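Local coordinates for putative uncharacterized protein PH0300 (Pyrococcus horikoshii, PDB 3VRH) that catalyses the ATP-dependent 2-thiolation of 5-methyluridine at position 54 in the T loop of tRNAs, a modification that stabilises tRNA in thermophiles, at residues 46-51 and 189-194; 89-94 and 107-112; 163-168 and 229-234. All blocks are in the same frame, centred on the assembly; numbering follows the deposited sequence.

Contact 1: residues 46-51 and 189-194; sequences KDERIL and FIKKVK
Lys191 NZ has two acceptors: Glu48 OE2 accepts a hydrogen bond from it at 3.0 Å as part of a salt bridge, and the backbone carbonyl of Leu43 takes a second. The bond uses the syn lone pair of OE2, on the side of the other carboxylate oxygen, yet the grip is one-sided, since OE1 stands 3.6 Å from the same NZ. OE1 is engaged by the backbone N-H of Thr45, so the two oxygens have separate tasks, one in the loop ahead of the strand and one across the gap. Lys191 reaches over with CG anti to its backbone N (chi1 177°) and a bend at chi3, and its chain meets that of Glu48 at about a right angle. The methylene CE lies 3.3 Å from OE2. The pair joins the start of strand 49-53 to that of strand 191-193 in the parallel part of the sheet of the PP-loop fold, with strand 150-152 between them; two long, flexible side chains suit a bridge of this length. Ala150 of the strand between them is small enough for the aliphatic part of Lys191 to pass against it. Glu48 and Lys191 are both partly exposed, and solvent would probably weaken the attraction between their charges, whereas Ile50 and Val193, further along the two strands, are buried.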
loop_
_atom_site.group_PDB
_atom_site.type_symbol
_atom_site.label_atom_id
_atom_site.label_comp_id
_atom_site.label_asym_id
_atom_site.label_seq_id
_atom_site.Cartn_x
_atom_site.Cartn_y
_atom_site.Cartn_z
ATOM N N LYS A 46 21.335 -24.837 -15.097
ATOM C CA LYS A 46 21.284 -25.212 -16.503
ATOM C C LYS A 46 20.943 -26.685 -16.753
ATOM O O LYS A 46 20.673 -27.086 -17.882
ATOM C CB LYS A 46 22.596 -24.845 -17.180
ATOM C CG LYS A 46 22.414 -24.247 -18.560
ATOM C CD LYS A 46 22.154 -22.764 -18.472
ATOM C CE LYS A 46 23.315 -22.007 -19.071
ATOM N NZ LYS A 46 23.228 -20.571 -18.744
ATOM N N ASP A 47 20.941 -27.491 -15.702
ATOM C CA ASP A 47 20.644 -28.912 -15.843
ATOM C C ASP A 47 19.143 -29.184 -15.711
ATOM O O ASP A 47 18.666 -30.263 -16.078
ATOM C CB ASP A 47 21.400 -29.708 -14.781
ATOM C CG ASP A 47 21.031 -29.275 -13.366
ATOM O OD1 ASP A 47 21.471 -28.176 -12.951
ATOM O OD2 ASP A 47 20.292 -30.019 -12.672
ATOM N N GLU A 48 18.406 -28.207 -15.185
ATOM C CA GLU A 48 16.980 -28.386 -14.896
ATOM C C GLU A 48 16.097 -28.433 -16.151
ATOM O O GLU A 48 16.379 -27.779 -17.157
ATOM C CB GLU A 48 16.482 -27.286 -13.958
ATOM C CG GLU A 48 16.662 -27.586 -12.489
ATOM C CD GLU A 48 16.326 -26.399 -11.604
ATOM O OE1 GLU A 48 16.819 -25.280 -11.871
ATOM O OE2 GLU A 48 15.572 -26.587 -10.633
ATOM N N ARG A 49 15.041 -29.237 -16.089
ATOM C CA ARG A 49 14.037 -29.245 -17.141
ATOM C C ARG A 49 12.941 -28.260 -16.750
ATOM O O ARG A 49 12.236 -28.451 -15.775
ATOM C CB ARG A 49 13.473 -30.647 -17.360
ATOM C CG ARG A 49 12.580 -30.746 -18.590
ATOM C CD ARG A 49 12.732 -32.085 -19.303
ATOM N NE ARG A 49 11.513 -32.450 -20.023
ATOM C CZ ARG A 49 10.536 -33.184 -19.496
ATOM N NH1 ARG A 49 10.646 -33.629 -18.247
ATOM N NH2 ARG A 49 9.450 -33.473 -20.212
ATOM N N ILE A 50 12.823 -27.187 -17.514
ATOM C CA ILE A 50 11.966 -26.083 -17.109
ATOM C C ILE A 50 10.728 -25.963 -17.983
ATOM O O ILE A 50 10.804 -26.062 -19.208
ATOM C CB ILE A 50 12.746 -24.775 -17.141
ATOM C CG1 ILE A 50 14.051 -24.951 -16.353
ATOM C CG2 ILE A 50 11.888 -23.643 -16.595
ATOM C CD1 ILE A 50 15.203 -24.065 -16.822
ATOM N N LEU A 51 9.585 -25.753 -17.342
ATOM C CA LEU A 51 8.337 -25.565 -18.058
ATOM C C LEU A 51 7.916 -24.096 -17.989
ATOM O O LEU A 51 7.900 -23.512 -16.904
ATOM C CB LEU A 51 7.254 -26.442 -17.440
ATOM C CG LEU A 51 5.888 -26.299 -18.113
ATOM C CD1 LEU A 51 5.932 -26.924 -19.497
ATOM C CD2 LEU A 51 4.747 -26.876 -17.269
ATOM N N PHE A 189 3.903 -29.834 -5.131
ATOM C CA PHE A 189 4.044 -28.482 -5.686
ATOM C C PHE A 189 5.429 -28.288 -6.284
ATOM O O PHE A 189 6.428 -28.234 -5.560
ATOM C CB PHE A 189 3.803 -27.421 -4.612
ATOM C CG PHE A 189 2.352 -27.220 -4.273
ATOM C CD1 PHE A 189 1.374 -27.327 -5.252
ATOM C CD2 PHE A 189 1.962 -26.919 -2.971
ATOM C CE1 PHE A 189 0.033 -27.137 -4.942
ATOM C CE2 PHE A 189 0.623 -26.730 -2.652
ATOM C CZ PHE A 189 -0.342 -26.837 -3.640
ATOM N N ILE A 190 5.491 -28.194 -7.608
ATOM C CA ILE A 190 6.746 -27.990 -8.318
ATOM C C ILE A 190 7.286 -26.591 -8.042
ATOM O O ILE A 190 6.509 -25.656 -7.859
ATOM C CB ILE A 190 6.553 -28.163 -9.850
ATOM C CG1 ILE A 190 5.959 -29.535 -10.170
ATOM C CG2 ILE A 190 7.865 -27.970 -10.588
ATOM C CD1 ILE A 190 6.870 -30.686 -9.821
ATOM N N LYS A 191 8.611 -26.457 -8.017
ATOM C CA LYS A 191 9.257 -25.158 -7.843
ATOM C C LYS A 191 8.790 -24.165 -8.907
ATOM O O LYS A 191 8.859 -24.464 -10.109
ATOM C CB LYS A 191 10.785 -25.287 -7.915
ATOM C CG LYS A 191 11.505 -23.948 -7.820
ATOM C CD LYS A 191 13.001 -24.093 -7.592
ATOM C CE LYS A 191 13.687 -24.631 -8.826
ATOM N NZ LYS A 191 15.118 -24.219 -8.892
ATOM N N LYS A 192 8.318 -23.000 -8.457
ATOM C CA LYS A 192 7.891 -21.913 -9.344
ATOM C C LYS A 192 8.810 -20.720 -9.169
ATOM O O LYS A 192 9.047 -20.283 -8.039
ATOM C CB LYS A 192 6.436 -21.484 -9.063
ATOM C CG LYS A 192 5.401 -22.466 -9.566
ATOM C CD LYS A 192 3.954 -22.042 -9.294
ATOM C CE LYS A 192 3.367 -21.164 -10.401
ATOM N NZ LYS A 192 1.926 -20.846 -10.115
ATOM N N VAL A 193 9.313 -20.194 -10.285
ATOM C CA VAL A 193 10.235 -19.066 -10.278
ATOM C C VAL A 193 9.788 -17.948 -11.224
ATOM O O VAL A 193 9.007 -18.177 -12.149
ATOM C CB VAL A 193 11.673 -19.502 -10.635
ATOM C CG1 VAL A 193 12.208 -20.469 -9.607
ATOM C CG2 VAL A 193 11.714 -20.130 -12.039
ATOM N N LYS A 194 10.293 -16.741 -10.974
ATOM C CA LYS A 194 9.939 -15.544 -11.737
ATOM C C LYS A 194 11.235 -14.881 -12.207
ATOM O O LYS A 194 11.766 -13.979 -11.535
ATOM C CB LYS A 194 9.119 -14.560 -10.857
ATOM C CG LYS A 194 7.746 -15.084 -10.457
ATOM C CD LYS A 194 6.978 -14.133 -9.532
ATOM C CE LYS A 194 5.629 -14.745 -9.164
ATOM N NZ LYS A 194 4.762 -13.813 -8.376
#

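Contact 2: residues 89-94 and 107-112; sequences KSEEYA and IVRIKE
The carboxylate of Glu91 and the guanidinium of Arg109 lie nearly coplanar, 28° apart, and meet edge to edge in a side-on, two-nitrogen salt bridge. Arg109 NH2 gives a bond to Glu91 OE2 at 2.8 Å, close to the guanidinium plane, while NE reaches OE1 at 2.9 Å, tilted somewhat out of it; both oxygens use their syn lone pairs. One face of the carboxylate rests on Ile107, whose CD1 approaches OE2 to 3.8 Å and whose CG2 comes within 3.6 Å of OE1. A branched, apolar residue suits this place because it gives the flat group a surface without competing for its lone pairs. A chi1 of -177° turns Glu91 CG away from the backbone N, and the extended chain carries the carboxylate to the strand. Arg109 NH1 turns the other way, to Glu112 OE2 at 3.0 Å, so three charged residues form one network. Glu91 is buried, and its OE1 has a further donor in Asn80 ND2; such company would be expected to keep the acid ionised. The bridge ties helix 87-101 to the end of strand 105-109 within a beta-alpha-beta unit, beside strand 73-80 and just where helix 110-114 begins.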
loop_
_atom_site.group_PDB
_atom_site.type_symbol
_atom_site.label_atom_id
_atom_site.label_comp_id
_atom_site.label_asym_id
_atom_site.label_seq_id
_atom_site.Cartn_x
_atom_site.Cartn_y
_atom_site.Cartn_z
ATOM N N LYS A 89 -7.481 -17.571 -31.312
ATOM C CA LYS A 89 -6.447 -16.595 -31.659
ATOM C C LYS A 89 -5.317 -16.619 -30.628
ATOM O O LYS A 89 -4.144 -16.532 -30.994
ATOM C CB LYS A 89 -7.009 -15.168 -31.835
ATOM C CG LYS A 89 -5.940 -14.159 -32.286
ATOM C CD LYS A 89 -6.425 -12.692 -32.358
ATOM C CE LYS A 89 -7.337 -12.443 -33.563
ATOM N NZ LYS A 89 -6.719 -12.955 -34.829
ATOM N N SER A 90 -5.665 -16.766 -29.349
ATOM C CA SER A 90 -4.654 -16.833 -28.278
ATOM C C SER A 90 -3.707 -18.027 -28.435
ATOM O O SER A 90 -2.487 -17.899 -28.293
ATOM C CB SER A 90 -5.313 -16.873 -26.891
ATOM O OG SER A 90 -6.034 -15.662 -26.609
ATOM N N GLU A 91 -4.275 -19.198 -28.684
ATOM C CA GLU A 91 -3.462 -20.373 -28.927
ATOM C C GLU A 91 -2.554 -20.161 -30.135
ATOM O O GLU A 91 -1.403 -20.578 -30.120
ATOM C CB GLU A 91 -4.344 -21.598 -29.150
ATOM C CG GLU A 91 -3.557 -22.879 -29.328
ATOM C CD GLU A 91 -4.435 -24.116 -29.386
ATOM O OE1 GLU A 91 -5.185 -24.371 -28.414
ATOM O OE2 GLU A 91 -4.366 -24.828 -30.402
ATOM N N GLU A 92 -3.069 -19.501 -31.175
ATOM C CA GLU A 92 -2.273 -19.266 -32.370
ATOM C C GLU A 92 -1.074 -18.379 -32.073
ATOM O O GLU A 92 0.008 -18.620 -32.603
ATOM C CB GLU A 92 -3.111 -18.682 -33.520
ATOM C CG GLU A 92 -4.101 -19.661 -34.153
ATOM C CD GLU A 92 -3.457 -20.991 -34.553
ATOM O OE1 GLU A 92 -2.400 -20.968 -35.239
ATOM O OE2 GLU A 92 -4.002 -22.061 -34.173
ATOM N N TYR A 93 -1.269 -17.365 -31.225
ATOM C CA TYR A 93 -0.177 -16.483 -30.797
ATOM C C TYR A 93 0.894 -17.265 -30.004
ATOM O O TYR A 93 2.095 -17.094 -30.206
ATOM C CB TYR A 93 -0.722 -15.277 -29.999
ATOM C CG TYR A 93 -1.102 -14.137 -30.918
ATOM C CD1 TYR A 93 -2.336 -14.104 -31.535
ATOM C CD2 TYR A 93 -0.199 -13.126 -31.217
ATOM C CE1 TYR A 93 -2.672 -13.089 -32.416
ATOM C CE2 TYR A 93 -0.530 -12.103 -32.088
ATOM C CZ TYR A 93 -1.770 -12.087 -32.688
ATOM O OH TYR A 93 -2.114 -11.080 -33.572
ATOM N N ALA A 94 0.445 -18.132 -29.110
ATOM C CA ALA A 94 1.364 -18.956 -28.346
ATOM C C ALA A 94 2.158 -19.890 -29.281
ATOM O O ALA A 94 3.377 -20.001 -29.154
ATOM C CB ALA A 94 0.612 -19.747 -27.284
ATOM N N ILE A 107 -0.070 -28.452 -25.400
ATOM C CA ILE A 107 -1.332 -27.755 -25.247
ATOM C C ILE A 107 -2.358 -28.557 -24.465
ATOM O O ILE A 107 -2.591 -29.739 -24.755
ATOM C CB ILE A 107 -1.931 -27.364 -26.607
ATOM C CG1 ILE A 107 -0.900 -26.594 -27.434
ATOM C CG2 ILE A 107 -3.223 -26.543 -26.402
ATOM C CD1 ILE A 107 -1.240 -26.482 -28.905
ATOM N N VAL A 108 -2.948 -27.896 -23.468
ATOM C CA VAL A 108 -4.103 -28.398 -22.744
ATOM C C VAL A 108 -5.313 -27.505 -23.003
ATOM O O VAL A 108 -5.290 -26.293 -22.719
ATOM C CB VAL A 108 -3.844 -28.440 -21.227
ATOM C CG1 VAL A 108 -5.093 -28.901 -20.475
ATOM C CG2 VAL A 108 -2.672 -29.349 -20.918
ATOM N N ARG A 109 -6.370 -28.101 -23.536
ATOM C CA ARG A 109 -7.597 -27.379 -23.805
ATOM C C ARG A 109 -8.583 -27.655 -22.677
ATOM O O ARG A 109 -9.080 -28.763 -22.527
ATOM C CB ARG A 109 -8.172 -27.801 -25.149
ATOM C CG ARG A 109 -7.204 -27.642 -26.302
ATOM C CD ARG A 109 -7.845 -26.868 -27.432
ATOM N NE ARG A 109 -6.940 -26.633 -28.557
ATOM C CZ ARG A 109 -7.177 -27.043 -29.806
ATOM N NH1 ARG A 109 -8.288 -27.714 -30.089
ATOM N NH2 ARG A 109 -6.303 -26.793 -30.779
ATOM N N ILE A 110 -8.846 -26.641 -21.865
ATOM C CA ILE A 110 -9.697 -26.794 -20.693
ATOM C C ILE A 110 -11.081 -27.322 -21.059
ATOM O O ILE A 110 -11.607 -28.205 -20.385
ATOM C CB ILE A 110 -9.804 -25.467 -19.936
ATOM C CG1 ILE A 110 -8.544 -25.264 -19.081
ATOM C CG2 ILE A 110 -11.054 -25.424 -19.100
ATOM C CD1 ILE A 110 -8.497 -23.897 -18.372
ATOM N N LYS A 111 -11.644 -26.794 -22.142
ATOM C CA LYS A 111 -12.971 -27.185 -22.617
ATOM C C LYS A 111 -13.005 -28.651 -23.045
ATOM O O LYS A 111 -14.014 -29.323 -22.880
ATOM C CB LYS A 111 -13.380 -26.315 -23.806
ATOM C CG LYS A 111 -14.862 -25.952 -23.859
ATOM C CD LYS A 111 -15.727 -27.078 -24.387
ATOM C CE LYS A 111 -17.166 -26.600 -24.565
ATOM N NZ LYS A 111 -17.229 -25.257 -25.237
ATOM N N GLU A 112 -11.902 -29.142 -23.604
ATOM C CA GLU A 112 -11.832 -30.540 -24.013
ATOM C C GLU A 112 -11.762 -31.516 -22.831
ATOM O O GLU A 112 -12.469 -32.510 -22.797
ATOM C CB GLU A 112 -10.695 -30.760 -25.018
ATOM C CG GLU A 112 -10.974 -30.066 -26.346
ATOM C CD GLU A 112 -9.882 -30.268 -27.395
ATOM O OE1 GLU A 112 -8.957 -31.095 -27.195
ATOM O OE2 GLU A 112 -9.952 -29.579 -28.435
#

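Contact 3: residues 163-168 and 229-234; sequences FLLNNI and LDMKGV
Helices 157-169 and 228-241 approach steeply here, their local axes 9.1 Å apart at closest and inclined at 110°, with the CA atoms of Asn166 and Met231 nearest across the gap at 6.7 Å. At so steep an angle the helices diverge quickly, and a few side chains near the crossing carry the contact. Met231 is the main one. Its CG sits beside the backbone N (chi1 -54°), and bends at chi2 and chi3 bring the sulfur round to the other helix, where SD lies 3.7 Å from Leu165 CG and 3.8 Å from Leu165 CD2. The same sulfur is 3.8 Å from the backbone N of Asn166, while CG packs 4.0 Å from Asn166 CB, so it is the aliphatic root of the asparagine, not its amide, that serves as packing surface. Flexible and polarisable, methionine suits a place between side chains and backbone of a crossed helix. One turn further on, Val234 CG1 touches Leu165 CD2 at 4.0 Å, and these two side chains stand roughly perpendicular. Leu165 also packs on Leu165 of the second subunit, while Met231 reaches Leu238 there. Met231 meets Ser162, Leu165, Asn166 and Leu169, the i, i+3, i+4, i+7 set that forms a hole in knobs-into-holes packing, though here the helices cross steeply, at the interface of the homodimer.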
loop_
_atom_site.group_PDB
_atom_site.type_symbol
_atom_site.label_atom_id
_atom_site.label_comp_id
_atom_site.label_asym_id
_atom_site.label_seq_id
_atom_site.Cartn_x
_atom_site.Cartn_y
_atom_site.Cartn_z
ATOM N N PHE A 163 0.529 -6.433 -7.511
ATOM C CA PHE A 163 0.027 -7.532 -6.695
ATOM C C PHE A 163 0.229 -7.195 -5.228
ATOM O O PHE A 163 -0.682 -7.372 -4.425
ATOM C CB PHE A 163 0.702 -8.862 -7.102
ATOM C CG PHE A 163 0.894 -9.863 -5.962
ATOM C CD1 PHE A 163 0.019 -10.939 -5.803
ATOM C CD2 PHE A 163 1.986 -9.764 -5.092
ATOM C CE1 PHE A 163 0.212 -11.872 -4.766
ATOM C CE2 PHE A 163 2.171 -10.673 -4.049
ATOM C CZ PHE A 163 1.286 -11.728 -3.889
ATOM N N LEU A 164 1.424 -6.707 -4.884
ATOM C CA LEU A 164 1.697 -6.267 -3.513
ATOM C C LEU A 164 0.737 -5.163 -3.035
ATOM O O LEU A 164 0.179 -5.270 -1.970
ATOM C CB LEU A 164 3.135 -5.794 -3.329
ATOM C CG LEU A 164 4.203 -6.879 -3.188
ATOM C CD1 LEU A 164 5.591 -6.255 -3.091
ATOM C CD2 LEU A 164 3.915 -7.756 -1.982
ATOM N N LEU A 165 0.565 -4.116 -3.827
ATOM C CA LEU A 165 -0.292 -2.993 -3.434
ATOM C C LEU A 165 -1.739 -3.454 -3.269
ATOM O O LEU A 165 -2.412 -3.119 -2.300
ATOM C CB LEU A 165 -0.209 -1.876 -4.475
ATOM C CG LEU A 165 -1.063 -0.649 -4.172
ATOM C CD1 LEU A 165 -0.642 -0.047 -2.823
ATOM C CD2 LEU A 165 -0.954 0.376 -5.286
ATOM N N ASN A 166 -2.195 -4.262 -4.215
ATOM C CA ASN A 166 -3.540 -4.804 -4.170
ATOM C C ASN A 166 -3.767 -5.599 -2.899
ATOM O O ASN A 166 -4.720 -5.350 -2.157
ATOM C CB ASN A 166 -3.790 -5.675 -5.398
ATOM C CG ASN A 166 -5.153 -6.310 -5.390
ATOM O OD1 ASN A 166 -6.142 -5.693 -5.797
ATOM N ND2 ASN A 166 -5.222 -7.552 -4.917
ATOM N N ASN A 167 -2.876 -6.537 -2.624
ATOM C CA ASN A 167 -3.058 -7.392 -1.460
ATOM C C ASN A 167 -2.925 -6.659 -0.126
ATOM O O ASN A 167 -3.481 -7.094 0.871
ATOM C CB ASN A 167 -2.139 -8.610 -1.523
ATOM C CG ASN A 167 -2.618 -9.641 -2.532
ATOM O OD1 ASN A 167 -3.765 -10.075 -2.500
ATOM N ND2 ASN A 167 -1.750 -10.013 -3.445
ATOM N N ILE A 168 -2.210 -5.542 -0.120
ATOM C CA ILE A 168 -2.087 -4.733 1.087
ATOM C C ILE A 168 -3.335 -3.889 1.332
ATOM O O ILE A 168 -3.784 -3.749 2.466
ATOM C CB ILE A 168 -0.844 -3.845 1.017
ATOM C CG1 ILE A 168 0.382 -4.674 1.358
ATOM C CG2 ILE A 168 -0.935 -2.684 1.983
ATOM C CD1 ILE A 168 1.614 -4.219 0.660
ATOM N N LEU A 229 -4.586 -3.352 -13.257
ATOM C CA LEU A 229 -4.443 -2.199 -14.128
ATOM C C LEU A 229 -4.617 -0.901 -13.351
ATOM O O LEU A 229 -3.940 0.089 -13.641
ATOM C CB LEU A 229 -5.460 -2.268 -15.260
ATOM C CG LEU A 229 -5.110 -3.323 -16.306
ATOM C CD1 LEU A 229 -6.116 -3.295 -17.449
ATOM C CD2 LEU A 229 -3.688 -3.100 -16.803
ATOM N N ASP A 230 -5.518 -0.915 -12.366
ATOM C CA ASP A 230 -5.707 0.237 -11.489
ATOM C C ASP A 230 -4.448 0.444 -10.658
ATOM O O ASP A 230 -3.959 1.569 -10.538
ATOM C CB ASP A 230 -6.920 0.054 -10.558
ATOM C CG ASP A 230 -8.245 0.338 -11.249
ATOM O OD1 ASP A 230 -8.231 0.832 -12.396
ATOM O OD2 ASP A 230 -9.303 0.081 -10.634
ATOM N N MET A 231 -3.929 -0.647 -10.088
ATOM C CA MET A 231 -2.729 -0.583 -9.252
ATOM C C MET A 231 -1.524 -0.158 -10.067
ATOM O O MET A 231 -0.713 0.634 -9.602
ATOM C CB MET A 231 -2.452 -1.924 -8.576
ATOM C CG MET A 231 -3.621 -2.485 -7.784
ATOM S SD MET A 231 -4.008 -1.599 -6.246
ATOM C CE MET A 231 -5.284 -0.454 -6.776
ATOM N N LYS A 232 -1.403 -0.682 -11.282
ATOM C CA LYS A 232 -0.253 -0.350 -12.107
ATOM C C LYS A 232 -0.266 1.137 -12.456
ATOM O O LYS A 232 0.790 1.770 -12.481
ATOM C CB LYS A 232 -0.176 -1.222 -13.370
ATOM C CG LYS A 232 0.275 -2.658 -13.106
ATOM C CD LYS A 232 0.180 -3.534 -14.339
ATOM C CE LYS A 232 0.823 -4.910 -14.077
ATOM N NZ LYS A 232 1.191 -5.663 -15.335
ATOM N N GLY A 233 -1.460 1.690 -12.686
ATOM C CA GLY A 233 -1.607 3.093 -13.061
ATOM C C GLY A 233 -1.262 4.022 -11.915
ATOM O O GLY A 233 -0.559 5.023 -12.074
ATOM N N VAL A 234 -1.771 3.673 -10.744
ATOM C CA VAL A 234 -1.393 4.331 -9.501
ATOM C C VAL A 234 0.126 4.292 -9.297
ATOM O O VAL A 234 0.754 5.311 -9.007
ATOM C CB VAL A 234 -2.081 3.641 -8.317
ATOM C CG1 VAL A 234 -1.385 3.963 -7.030
ATOM C CG2 VAL A 234 -3.541 4.036 -8.257
#

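From the N terminus, the chain first passes residues 46-51, which open the long loop that contact 1 closes at residues 189-194. Nested within it, contact 2 closes a short loop between 89-94 and 107-112, inside a beta-alpha-beta unit. Both reach the same mixed sheet, contact 2 at one of its outermost strands, 105-109, and contact 1 across strand 150-152, with centres 22 Å apart. Contact 3 opens at 163-168, before contact 1 has closed, and ends at 229-234, so these two loops cross; contact 2 and contact 3 follow in series. Contact 3, on the opposite side of the chain's centre from contact 1, joins helices at the dimer interface.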